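Local structure of tRNA (guanine(9)-N1)-methyltransferase (Schizosaccharomyces pombe, 4JWF) at residues A[123-128]-A[160-165]. The protein methylates N1 of guanosine 9 in cytoplasmic tRNA, using S-adenosyl-L-methionine as methyl donor and releasing S-adenosyl-L-homocysteine. Residues are numbered along the deposited sequence; the frame is centred on the assembly and turned at random.
With SAH (S-adenosyl-L-homocysteine), chain C.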
loop_
_atom_site.group_PDB
_atom_site.type_symbol
_atom_site.label_atom_id
_atom_site.label_comp_id
_atom_site.label_asym_id
_atom_site.label_seq_id
_atom_site.Cartn_x
_atom_site.Cartn_y
_atom_site.Cartn_z
ATOM N N SER A 123 -12.522 8.328 0.708
ATOM C CA SER A 123 -13.614 7.417 1.034
ATOM C C SER A 123 -14.546 7.975 2.103
ATOM O O SER A 123 -14.104 8.685 3.001
ATOM C CB SER A 123 -13.059 6.079 1.511
ATOM O OG SER A 123 -14.098 5.125 1.649
ATOM N N ASP A 124 -15.831 7.635 2.003
ATOM C CA ASP A 124 -16.790 7.931 3.078
ATOM C C ASP A 124 -16.521 7.026 4.275
ATOM O O ASP A 124 -16.707 7.441 5.409
ATOM C CB ASP A 124 -18.246 7.756 2.613
ATOM C CG ASP A 124 -18.645 8.722 1.498
ATOM O OD1 ASP A 124 -18.084 9.841 1.424
ATOM O OD2 ASP A 124 -19.539 8.357 0.695
ATOM N N ASN A 125 -16.076 5.796 4.006
ATOM C CA ASN A 125 -15.755 4.820 5.056
ATOM C C ASN A 125 -14.444 5.082 5.775
ATOM O O ASN A 125 -13.521 5.658 5.210
ATOM C CB ASN A 125 -15.697 3.412 4.487
ATOM C CG ASN A 125 -16.949 3.024 3.763
ATOM O OD1 ASN A 125 -18.057 3.239 4.248
ATOM N ND2 ASN A 125 -16.785 2.438 2.592
ATOM N N THR A 126 -14.365 4.642 7.025
ATOM C CA THR A 126 -13.119 4.684 7.771
ATOM C C THR A 126 -12.749 3.277 8.221
ATOM O O THR A 126 -13.591 2.523 8.721
ATOM C CB THR A 126 -13.191 5.644 8.967
ATOM O OG1 THR A 126 -13.489 6.959 8.498
ATOM C CG2 THR A 126 -11.866 5.698 9.694
ATOM N N ILE A 127 -11.484 2.936 8.012
ATOM C CA ILE A 127 -10.937 1.650 8.384
ATOM C C ILE A 127 -10.602 1.722 9.879
ATOM O O ILE A 127 -9.890 2.622 10.320
ATOM C CB ILE A 127 -9.705 1.318 7.472
ATOM C CG1 ILE A 127 -9.746 -0.126 6.941
ATOM C CG2 ILE A 127 -8.378 1.722 8.106
ATOM C CD1 ILE A 127 -9.559 -1.202 7.973
ATOM N N THR A 128 -11.164 0.818 10.670
ATOM C CA THR A 128 -10.859 0.787 12.102
ATOM C C THR A 128 -9.970 -0.398 12.460
ATOM O O THR A 128 -9.127 -0.309 13.349
ATOM C CB THR A 128 -12.132 0.766 12.988
ATOM O OG1 THR A 128 -12.914 -0.401 12.700
ATOM C CG2 THR A 128 -12.970 2.017 12.765
ATOM N N ILE A 160 -15.984 -2.321 -5.673
ATOM C CA ILE A 160 -15.272 -2.742 -4.469
ATOM C C ILE A 160 -15.244 -1.638 -3.419
ATOM O O ILE A 160 -15.251 -0.450 -3.741
ATOM C CB ILE A 160 -13.840 -3.325 -4.748
ATOM C CG1 ILE A 160 -12.894 -2.265 -5.314
ATOM C CG2 ILE A 160 -13.914 -4.561 -5.662
ATOM C CD1 ILE A 160 -11.495 -2.777 -5.597
ATOM N N LYS A 161 -15.222 -2.064 -2.162
ATOM C CA LYS A 161 -15.259 -1.190 -1.004
ATOM C C LYS A 161 -14.009 -0.311 -0.912
ATOM O O LYS A 161 -12.919 -0.727 -1.320
ATOM C CB LYS A 161 -15.357 -2.070 0.246
ATOM C CG LYS A 161 -16.234 -1.522 1.358
ATOM C CD LYS A 161 -16.127 -2.379 2.621
ATOM C CE LYS A 161 -16.642 -3.807 2.410
ATOM N NZ LYS A 161 -16.369 -4.678 3.595
ATOM N N THR A 162 -14.170 0.895 -0.373
ATOM C CA THR A 162 -13.040 1.766 -0.044
ATOM C C THR A 162 -13.067 2.187 1.433
ATOM O O THR A 162 -14.091 2.053 2.109
ATOM C CB THR A 162 -12.963 3.044 -0.941
ATOM O OG1 THR A 162 -13.967 3.986 -0.546
ATOM C CG2 THR A 162 -13.140 2.710 -2.424
ATOM N N ALA A 163 -11.943 2.701 1.922
ATOM C CA ALA A 163 -11.818 3.149 3.297
ATOM C C ALA A 163 -10.609 4.059 3.437
ATOM O O ALA A 163 -9.578 3.832 2.816
ATOM C CB ALA A 163 -11.691 1.956 4.241
ATOM N N LYS A 164 -10.753 5.093 4.255
ATOM C CA LYS A 164 -9.642 5.955 4.604
ATOM C C LYS A 164 -9.036 5.542 5.942
ATOM O O LYS A 164 -9.669 4.834 6.727
ATOM C CB LYS A 164 -10.074 7.425 4.613
ATOM C CG LYS A 164 -11.208 7.766 5.557
ATOM C CD LYS A 164 -11.747 9.159 5.275
ATOM C CE LYS A 164 -12.868 9.531 6.233
ATOM N NZ LYS A 164 -13.078 11.010 6.234
ATOM N N LEU A 165 -7.801 5.971 6.182
ATOM C CA LEU A 165 -7.129 5.725 7.452
ATOM C C LEU A 165 -7.733 6.583 8.569
ATOM O O LEU A 165 -8.100 7.739 8.338
ATOM C CB LEU A 165 -5.627 5.988 7.330
ATOM C CG LEU A 165 -4.745 5.017 6.538
ATOM C CD1 LEU A 165 -3.318 5.547 6.505
ATOM C CD2 LEU A 165 -4.780 3.612 7.126
HETATM N N SAH C . -4.690 11.150 -5.647
HETATM C CA SAH C . -4.325 9.784 -5.157
HETATM C CB SAH C . -3.522 9.899 -3.857
HETATM C CG SAH C . -2.197 9.154 -3.956
HETATM S SD SAH C . -1.491 8.827 -2.364
HETATM C C SAH C . -5.593 8.996 -4.958
HETATM O O SAH C . -6.626 9.289 -5.561
HETATM O OXT SAH C . -5.656 8.036 -4.188
HETATM C "C5'" SAH C . -1.021 7.136 -2.590
HETATM C "C4'" SAH C . -2.023 6.070 -2.101
HETATM O "O4'" SAH C . -1.940 5.879 -0.685
HETATM C "C3'" SAH C . -3.496 6.306 -2.405
HETATM O "O3'" SAH C . -3.886 5.697 -3.629
HETATM C "C2'" SAH C . -4.235 5.656 -1.259
HETATM O "O2'" SAH C . -4.506 4.283 -1.532
HETATM C "C1'" SAH C . -3.240 5.646 -0.132
HETATM N N9 SAH C . -3.569 6.693 0.868
HETATM C C8 SAH C . -2.936 7.875 1.037
HETATM N N7 SAH C . -3.472 8.583 2.072
HETATM C C5 SAH C . -4.474 7.831 2.577
HETATM C C6 SAH C . -5.455 7.955 3.679
HETATM N N6 SAH C . -5.476 9.062 4.459
HETATM N N1 SAH C . -6.328 6.942 3.884
HETATM C C2 SAH C . -6.331 5.828 3.118
HETATM N N3 SAH C . -5.465 5.646 2.100
HETATM C C4 SAH C . -4.530 6.591 1.787
#
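Thr126 and Lys164 form a single beta bridge, closed by backbone bonds from Lys164 to the flanking residues Asn125 and Ile127, just beyond edge strand 161-163 of the parallel sheet in this SPOUT methyltransferase domain. Lys164 N donates to Asn125 O (3.0 Å), arriving above the carbonyl plane, whereas Ile127 N reaches Lys164 O in a nearly straight bond (2.9 Å, N-H...O angle 178°). Two residues back, at Thr162, the Asn125 side chain adds a third link: ND2 donates to Thr162 O at 2.8 Å, and that oxygen lies close to the plane of the amide, which is consistent with this bond setting the turn of the amide. With chi1 at -172° Ser123 turns OG away from its own N and toward Thr162 OG1, 2.5 Å off in a very short hydrogen bond; Gln152 of helix 150-158 also bonds Thr162 OG1. On the side away from these hydroxyls, Ile127 CB rests on Ala163 CB (3.8 Å), and Trp197 of helix 197-204 packs against Ile127. The Lys164 chain, extended beyond CG, runs past the loop backbone, with CD 3.3 Å from Ser123 O. On the strand's other edge the backbone of Lys161 and Ala163 bonds to Tyr118, and that of Ala163 also to Ser120. Ala163 to Leu165 line the cofactor pocket, and Leu165 N donates to adenine N1 of S-adenosyl-L-homocysteine at 2.9 Å.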